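Local coordinates for DUF115 domain-containing protein (PDB 5MU5), which is a Maf glycosyltransferase that is involved in flagella formation and probably attaches sugars to flagellin, at residues Asn325-Tyr330 / Thr352-Val357; Glu245-Arg250 / Glu651-Leu656. One frame throughout, in Å; residues are numbered along the deposited sequence.

How the contacts relate
Contact 1 and contact 2 lie side by side, their centres about 10 Å apart and about 23 Å from the centre of the chain. Along the sequence contact 1 is nested within contact 2: 245-250 comes first, then 325-330 and 352-357, and last 651-656, where helix 653-661 starts. Contact 1 joins two connections of the large mixed sheet, one after strand 319-322 and one after strand 346-350. Contact 2 sets helix 242-257, in the MptE-like part of the chain, against helix 653-661 of the Maf helical bundle. Asn325 ND2 hydrogen-bonds Glu247 OE2, and Ala327 N hydrogen-bonds Asp653 OD2, so the sheet's connections, helix 242-257 and the bundle meet in one polar cluster.

Contact 1: residues Asn325-Tyr330 / Thr352-Val357; sequences NGAAPY and TVDPRV
Asn325 and Val353 bring the two backbones closest, CA to CA 4.3 Å, and Tyr330 and Val357 follow with CA atoms 6.0 Å apart. The Asn325 side-chain amide donates from ND2 to Thr352 O (2.9 Å), a nearly straight bond with the oxygen in the amide plane; CG anti to the backbone N, chi1 162°, starts the side chain on that course. Two waters bridge the middle: one links Gly326 O to Asp354 N, the other accepts a weak hydrogen bond from Gly326 N and donates to Asp354 OD2. Asp354 OD1 accepts from Arg356 N, an Asx turn, and also from Arg356 NE at 2.8 Å, while NH2 reaches OD2 at 3.0 Å. This side-on grip fixes the guanidinium, and the CD2-CE2 rim of the Tyr330 ring lies over one of its faces, the two planes 18° apart. Arg356 CB sits over the same ring, 3.8 Å from its centroid, a CH-pi contact, and NH2 ends 3.4 Å from Ala327 CB. An alanine in place of Arg356 would probably leave the Asp354 carboxylate without its charged mate and open a gap beside CD2 and CE2 of the Tyr330 ring. The Asn325 hydrogen bond, two waters and ring packing thus tie the start of helix 327-340 to the loop after strand 346-350, while the salt bridge inside 352-357 shapes the surface that Tyr330 packs on and probably keeps Asp354 ionised.

Contact 2: residues Glu245-Arg250 / Glu651-Leu656; sequences EMEMTR and ESDEEL
The Arg250 guanidinium lies with one face against the backbone that leads into helix 653-661: Ser652 C is over its centre, 3.8 Å from Arg250 CZ, and Asp653 N stands toward the rim, 3.3 Å from NH2. Those two nitrogens are both donors, so this is packing and no hydrogen bond. At its edge the guanidinium meets the Glu247 carboxylate side-on, NE to OE1 at 2.9 Å and NH2 to OE2 at 3.0 Å. The Glu247 carboxylate in turn presses on Asp653, its OE2 3.2 Å from Asp653 CB, the two carboxylate planes 59° apart. Ser652 is the N-cap of helix 653-661, its OG accepting weakly from Glu654 N and Glu655 N; this helix, part of the Maf helical bundle, here meets helix 242-257 of the MptE-like part. Glu247 OE2 and Asp653 OD2 come within 4.7 Å of each other; the repulsion is probably eased by Arg250, which pairs with Glu247, and by hydrogen bonds from Asn325 ND2 and Ala327 N, respectively. Leu656 runs alongside Arg250 but points the other way, its CD2 3.9 Å from Arg250 CD and 4.3 Å from Met246 CB. Trp642 and Tyr643 of helix 618-646 touch Leu656 and Arg250, respectively.

Contact 1: residues Asn325-Tyr330 / Thr352-Val357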
ATOM      1  N   ASN A 325      -5.584 -16.791   1.666  1.00 48.30           N
ATOM      2  CA  ASN A 325      -4.677 -17.867   1.996  1.00 48.99           C
ATOM      3  C   ASN A 325      -5.097 -18.418   3.371  1.00 47.12           C
ATOM      4  O   ASN A 325      -5.838 -17.780   4.092  1.00 47.66           O
ATOM      5  CB  ASN A 325      -3.237 -17.314   2.070  1.00 49.80           C
ATOM      6  CG  ASN A 325      -2.291 -18.243   2.824  1.00 51.42           C
ATOM      7  OD1 ASN A 325      -2.040 -18.042   4.027  1.00 46.70           O
ATOM      8  ND2 ASN A 325      -1.808 -19.294   2.142  1.00 49.66           N
ATOM      9  N   GLY A 326      -4.626 -19.595   3.744  1.00 47.82           N
ATOM     10  CA  GLY A 326      -4.859 -20.061   5.109  1.00 47.49           C
ATOM     11  C   GLY A 326      -5.786 -21.240   5.294  1.00 45.63           C
ATOM     12  O   GLY A 326      -6.678 -21.502   4.491  1.00 45.35           O
ATOM     13  N   ALA A 327      -5.581 -21.931   6.398  1.00 45.52           N
ATOM     14  CA  ALA A 327      -6.322 -23.133   6.685  1.00 47.06           C
ATOM     15  C   ALA A 327      -7.789 -22.846   7.005  1.00 46.76           C
ATOM     16  O   ALA A 327      -8.662 -23.650   6.661  1.00 47.40           O
ATOM     17  CB  ALA A 327      -5.654 -23.887   7.820  1.00 47.79           C
ATOM     18  N   ALA A 328      -8.064 -21.704   7.633  1.00 45.79           N
ATOM     19  CA  ALA A 328      -9.437 -21.367   8.038  1.00 46.87           C
ATOM     20  C   ALA A 328     -10.404 -21.209   6.840  1.00 47.48           C
ATOM     21  O   ALA A 328     -11.465 -21.834   6.839  1.00 45.30           O
ATOM     22  CB  ALA A 328      -9.470 -20.145   8.968  1.00 45.63           C
ATOM     23  N   PRO A 329     -10.051 -20.368   5.832  1.00 47.90           N
ATOM     24  CA  PRO A 329     -10.860 -20.331   4.615  1.00 44.91           C
ATOM     25  C   PRO A 329     -11.031 -21.719   3.981  1.00 46.00           C
ATOM     26  O   PRO A 329     -12.128 -22.060   3.510  1.00 44.70           O
ATOM     27  CB  PRO A 329     -10.070 -19.426   3.687  1.00 46.13           C
ATOM     28  CG  PRO A 329      -9.255 -18.569   4.583  1.00 47.34           C
ATOM     29  CD  PRO A 329      -8.913 -19.430   5.760  1.00 48.32           C
ATOM     30  N   TYR A 330      -9.973 -22.523   3.978  1.00 43.49           N
ATOM     31  CA  TYR A 330     -10.101 -23.875   3.464  1.00 44.12           C
ATOM     32  C   TYR A 330     -11.107 -24.698   4.279  1.00 44.88           C
ATOM     33  O   TYR A 330     -11.958 -25.391   3.699  1.00 46.29           O
ATOM     34  CB  TYR A 330      -8.744 -24.598   3.424  1.00 44.56           C
ATOM     35  CG  TYR A 330      -8.881 -26.103   3.365  1.00 45.75           C
ATOM     36  CD1 TYR A 330      -9.279 -26.738   2.188  1.00 48.06           C
ATOM     37  CD2 TYR A 330      -8.627 -26.892   4.482  1.00 48.40           C
ATOM     38  CE1 TYR A 330      -9.409 -28.118   2.124  1.00 49.30           C
ATOM     39  CE2 TYR A 330      -8.773 -28.280   4.434  1.00 51.04           C
ATOM     40  CZ  TYR A 330      -9.162 -28.881   3.248  1.00 51.02           C
ATOM     41  OH  TYR A 330      -9.298 -30.245   3.161  1.00 55.18           O
ATOM     42  N   THR A 352      -2.115 -18.206  -4.076  1.00 39.13           N
ATOM     43  CA  THR A 352      -1.730 -18.426  -2.696  1.00 39.30           C
ATOM     44  C   THR A 352      -2.810 -19.058  -1.828  1.00 40.08           C
ATOM     45  O   THR A 352      -2.640 -19.122  -0.627  1.00 40.56           O
ATOM     46  CB  THR A 352      -1.333 -17.107  -2.038  1.00 40.96           C
ATOM     47  OG1 THR A 352      -2.456 -16.241  -2.057  1.00 38.13           O
ATOM     48  CG2 THR A 352      -0.140 -16.462  -2.780  1.00 40.09           C
ATOM     49  N   VAL A 353      -3.916 -19.531  -2.402  1.00 39.18           N
ATOM     50  CA  VAL A 353      -4.907 -20.209  -1.570  1.00 37.91           C
ATOM     51  C   VAL A 353      -4.338 -21.522  -1.031  1.00 40.03           C
ATOM     52  O   VAL A 353      -3.374 -22.082  -1.585  1.00 40.49           O
ATOM     53  CB  VAL A 353      -6.240 -20.473  -2.298  1.00 37.54           C
ATOM     54  CG1 VAL A 353      -6.835 -19.155  -2.767  1.00 36.84           C
ATOM     55  CG2 VAL A 353      -6.094 -21.484  -3.446  1.00 37.15           C
ATOM     56  N   ASP A 354      -4.929 -22.022   0.049  1.00 40.90           N
ATOM     57  CA  ASP A 354      -4.446 -23.268   0.638  1.00 43.62           C
ATOM     58  C   ASP A 354      -4.364 -24.389  -0.423  1.00 41.94           C
ATOM     59  O   ASP A 354      -5.318 -24.632  -1.124  1.00 43.30           O
ATOM     60  CB  ASP A 354      -5.344 -23.683   1.808  1.00 46.15           C
ATOM     61  CG  ASP A 354      -4.704 -24.770   2.698  1.00 48.23           C
ATOM     62  OD1 ASP A 354      -4.694 -25.955   2.285  1.00 44.92           O
ATOM     63  OD2 ASP A 354      -4.237 -24.425   3.814  1.00 46.01           O
ATOM     64  N   PRO A 355      -3.227 -25.084  -0.532  1.00 44.01           N
ATOM     65  CA  PRO A 355      -3.108 -26.162  -1.533  1.00 44.13           C
ATOM     66  C   PRO A 355      -4.175 -27.239  -1.465  1.00 44.35           C
ATOM     67  O   PRO A 355      -4.456 -27.864  -2.480  1.00 43.46           O
ATOM     68  CB  PRO A 355      -1.753 -26.794  -1.222  1.00 44.85           C
ATOM     69  CG  PRO A 355      -0.989 -25.734  -0.536  1.00 45.60           C
ATOM     70  CD  PRO A 355      -1.979 -24.906   0.231  1.00 44.16           C
ATOM     71  N   ARG A 356      -4.755 -27.457  -0.286  1.00 47.08           N
ATOM     72  CA  ARG A 356      -5.802 -28.483  -0.107  1.00 49.37           C
ATOM     73  C   ARG A 356      -7.140 -28.099  -0.726  1.00 50.69           C
ATOM     74  O   ARG A 356      -8.047 -28.920  -0.800  1.00 52.51           O
ATOM     75  CB  ARG A 356      -6.022 -28.770   1.383  1.00 48.49           C
ATOM     76  CG  ARG A 356      -4.813 -29.377   2.069  1.00 46.01           C
ATOM     77  CD  ARG A 356      -5.000 -29.392   3.563  1.00 46.20           C
ATOM     78  NE  ARG A 356      -4.907 -28.052   4.125  1.00 47.76           N
ATOM     79  CZ  ARG A 356      -4.919 -27.775   5.428  1.00 49.51           C
ATOM     80  NH1 ARG A 356      -5.051 -28.736   6.329  1.00 53.63           N
ATOM     81  NH2 ARG A 356      -4.806 -26.534   5.838  1.00 50.03           N
ATOM     82  N   VAL A 357      -7.272 -26.846  -1.144  1.00 50.93           N
ATOM     83  CA  VAL A 357      -8.504 -26.386  -1.775  1.00 53.59           C
ATOM     84  C   VAL A 357      -8.752 -27.147  -3.071  1.00 54.98           C
ATOM     85  O   VAL A 357      -9.892 -27.408  -3.422  1.00 54.09           O
ATOM     86  CB  VAL A 357      -8.464 -24.862  -2.056  1.00 52.06           C
ATOM     87  CG1 VAL A 357      -9.676 -24.420  -2.843  1.00 54.58           C
ATOM     88  CG2 VAL A 357      -8.410 -24.083  -0.752  1.00 51.61           C
TER
HETATM   89  O   HOH W   1      -6.914 -20.741   1.563  1.00 43.34           O
HETATM   90  O   HOH W   2      -2.579 -21.947   3.510  1.00 56.87           O

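Contact 2: residues Glu245-Arg250 / Glu651-Leu656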
ATOM      1  N   GLU A 245       5.418 -14.135   3.877  1.00 41.66           N
ATOM      2  CA  GLU A 245       5.935 -14.346   2.538  1.00 44.01           C
ATOM      3  C   GLU A 245       6.317 -15.801   2.367  1.00 42.43           C
ATOM      4  O   GLU A 245       6.173 -16.336   1.288  1.00 41.25           O
ATOM      5  CB  GLU A 245       7.114 -13.434   2.230  1.00 45.85           C
ATOM      6  CG  GLU A 245       6.742 -11.951   2.215  1.00 51.26           C
ATOM      7  CD  GLU A 245       5.809 -11.550   1.076  1.00 53.95           C
ATOM      8  OE1 GLU A 245       5.967 -12.071  -0.049  1.00 57.66           O
ATOM      9  OE2 GLU A 245       4.932 -10.680   1.303  1.00 60.96           O
ATOM     10  N   MET A 246       6.809 -16.437   3.429  1.00 42.86           N
ATOM     11  CA  MET A 246       7.093 -17.864   3.382  1.00 43.34           C
ATOM     12  C   MET A 246       5.813 -18.631   3.084  1.00 44.49           C
ATOM     13  O   MET A 246       5.798 -19.501   2.213  1.00 45.46           O
ATOM     14  CB  MET A 246       7.699 -18.374   4.685  1.00 45.03           C
ATOM     15  CG  MET A 246       9.139 -17.966   4.909  1.00 46.93           C
ATOM     16  SD  MET A 246       9.719 -18.555   6.507  1.00 47.93           S
ATOM     17  CE  MET A 246      11.471 -18.304   6.293  1.00 49.09           C
ATOM     18  N   GLU A 247       4.735 -18.300   3.783  1.00 43.08           N
ATOM     19  CA  GLU A 247       3.471 -18.985   3.540  1.00 44.63           C
ATOM     20  C   GLU A 247       2.907 -18.779   2.131  1.00 43.13           C
ATOM     21  O   GLU A 247       2.346 -19.700   1.564  1.00 40.25           O
ATOM     22  CB  GLU A 247       2.419 -18.568   4.554  1.00 45.08           C
ATOM     23  CG  GLU A 247       1.026 -19.159   4.317  1.00 47.44           C
ATOM     24  CD  GLU A 247       1.029 -20.659   4.032  1.00 50.30           C
ATOM     25  OE1 GLU A 247       1.974 -21.348   4.485  1.00 54.28           O
ATOM     26  OE2 GLU A 247       0.094 -21.157   3.349  1.00 48.58           O
ATOM     27  N   MET A 248       3.029 -17.569   1.590  1.00 43.98           N
ATOM     28  CA  MET A 248       2.473 -17.257   0.278  1.00 42.89           C
ATOM     29  C   MET A 248       3.185 -18.079  -0.763  1.00 41.75           C
ATOM     30  O   MET A 248       2.553 -18.655  -1.638  1.00 43.53           O
ATOM     31  CB  MET A 248       2.683 -15.790  -0.098  1.00 43.83           C
ATOM     32  CG  MET A 248       1.978 -14.740   0.738  1.00 46.34           C
ATOM     33  SD  MET A 248       0.195 -14.890   0.810  1.00 48.69           S
ATOM     34  CE  MET A 248      -0.048 -15.877   2.284  1.00 48.31           C
ATOM     35  N   THR A 249       4.510 -18.081  -0.667  1.00 40.14           N
ATOM     36  CA  THR A 249       5.364 -18.775  -1.603  1.00 41.06           C
ATOM     37  C   THR A 249       5.207 -20.290  -1.447  1.00 40.74           C
ATOM     38  O   THR A 249       5.247 -21.003  -2.448  1.00 41.76           O
ATOM     39  CB  THR A 249       6.837 -18.316  -1.450  1.00 41.97           C
ATOM     40  OG1 THR A 249       6.955 -16.959  -1.868  1.00 43.06           O
ATOM     41  CG2 THR A 249       7.774 -19.132  -2.287  1.00 45.30           C
ATOM     42  N   ARG A 250       5.023 -20.785  -0.222  1.00 37.19           N
ATOM     43  CA  ARG A 250       4.778 -22.220  -0.020  1.00 38.64           C
ATOM     44  C   ARG A 250       3.439 -22.642  -0.661  1.00 38.98           C
ATOM     45  O   ARG A 250       3.362 -23.642  -1.370  1.00 37.22           O
ATOM     46  CB  ARG A 250       4.757 -22.578   1.455  1.00 39.28           C
ATOM     47  CG  ARG A 250       4.542 -24.056   1.734  1.00 41.81           C
ATOM     48  CD  ARG A 250       3.996 -24.273   3.130  1.00 42.94           C
ATOM     49  NE  ARG A 250       2.596 -23.865   3.190  1.00 44.96           N
ATOM     50  CZ  ARG A 250       1.568 -24.642   2.854  1.00 45.62           C
ATOM     51  NH1 ARG A 250       1.761 -25.892   2.454  1.00 46.34           N
ATOM     52  NH2 ARG A 250       0.342 -24.154   2.918  1.00 47.73           N
ATOM     53  N   GLU A 651       3.324 -30.017   5.754  1.00 69.85           N
ATOM     54  CA  GLU A 651       1.987 -30.566   5.498  1.00 73.68           C
ATOM     55  C   GLU A 651       0.910 -29.490   5.349  1.00 71.15           C
ATOM     56  O   GLU A 651      -0.097 -29.720   4.685  1.00 73.31           O
ATOM     57  CB  GLU A 651       1.596 -31.535   6.610  1.00 80.16           C
ATOM     58  CG  GLU A 651       2.440 -32.800   6.626  1.00 87.03           C
ATOM     59  CD  GLU A 651       2.331 -33.595   7.923  1.00 93.26           C
ATOM     60  OE1 GLU A 651       1.809 -33.063   8.929  1.00 96.87           O
ATOM     61  OE2 GLU A 651       2.790 -34.759   7.944  1.00 93.79           O
ATOM     62  N   SER A 652       1.110 -28.335   5.987  1.00 67.81           N
ATOM     63  CA  SER A 652       0.167 -27.216   5.896  1.00 62.81           C
ATOM     64  C   SER A 652       0.788 -25.914   6.398  1.00 61.64           C
ATOM     65  O   SER A 652       1.862 -25.908   7.010  1.00 61.80           O
ATOM     66  CB  SER A 652      -1.090 -27.494   6.717  1.00 62.09           C
ATOM     67  OG  SER A 652      -0.866 -27.193   8.084  1.00 60.77           O
ATOM     68  N   ASP A 653       0.081 -24.818   6.154  1.00 59.23           N
ATOM     69  CA  ASP A 653       0.504 -23.493   6.610  1.00 59.22           C
ATOM     70  C   ASP A 653       0.676 -23.444   8.121  1.00 61.35           C
ATOM     71  O   ASP A 653       1.551 -22.724   8.623  1.00 55.66           O
ATOM     72  CB  ASP A 653      -0.537 -22.426   6.231  1.00 62.80           C
ATOM     73  CG  ASP A 653      -1.905 -22.638   6.922  1.00 65.61           C
ATOM     74  OD1 ASP A 653      -2.283 -23.815   7.168  1.00 67.42           O
ATOM     75  OD2 ASP A 653      -2.596 -21.631   7.219  1.00 67.43           O
ATOM     76  N   GLU A 654      -0.183 -24.185   8.834  1.00 62.70           N
ATOM     77  CA  GLU A 654      -0.186 -24.173  10.296  1.00 64.15           C
ATOM     78  C   GLU A 654       1.003 -24.928  10.843  1.00 60.26           C
ATOM     79  O   GLU A 654       1.478 -24.602  11.911  1.00 58.71           O
ATOM     80  CB  GLU A 654      -1.517 -24.687  10.880  1.00 65.41           C
ATOM     81  CG  GLU A 654      -2.674 -23.707  10.635  1.00 67.79           C
ATOM     82  CD  GLU A 654      -4.054 -24.220  11.068  1.00 68.49           C
ATOM     83  OE1 GLU A 654      -4.311 -25.440  11.012  1.00 64.13           O
ATOM     84  OE2 GLU A 654      -4.906 -23.387  11.451  1.00 67.59           O
ATOM     85  N   GLU A 655       1.506 -25.913  10.108  1.00 60.50           N
ATOM     86  CA  GLU A 655       2.713 -26.608  10.540  1.00 64.20           C
ATOM     87  C   GLU A 655       3.894 -25.637  10.436  1.00 62.10           C
ATOM     88  O   GLU A 655       4.675 -25.474  11.389  1.00 62.96           O
ATOM     89  CB  GLU A 655       2.976 -27.852   9.694  1.00 68.75           C
ATOM     90  CG  GLU A 655       4.157 -28.684  10.189  1.00 75.36           C
ATOM     91  CD  GLU A 655       4.719 -29.632   9.134  1.00 80.25           C
ATOM     92  OE1 GLU A 655       3.923 -30.286   8.421  1.00 84.21           O
ATOM     93  OE2 GLU A 655       5.965 -29.726   9.016  1.00 83.43           O
ATOM     94  N   LEU A 656       4.013 -24.990   9.280  1.00 56.90           N
ATOM     95  CA  LEU A 656       5.087 -24.026   9.030  1.00 55.14           C
ATOM     96  C   LEU A 656       5.106 -22.901  10.067  1.00 53.86           C
ATOM     97  O   LEU A 656       6.175 -22.574  10.629  1.00 48.47           O
ATOM     98  CB  LEU A 656       4.943 -23.425   7.638  1.00 53.67           C
ATOM     99  CG  LEU A 656       5.847 -22.248   7.296  1.00 52.76           C
ATOM    100  CD1 LEU A 656       7.316 -22.568   7.535  1.00 54.56           C
ATOM    101  CD2 LEU A 656       5.619 -21.904   5.839  1.00 53.92           C
TER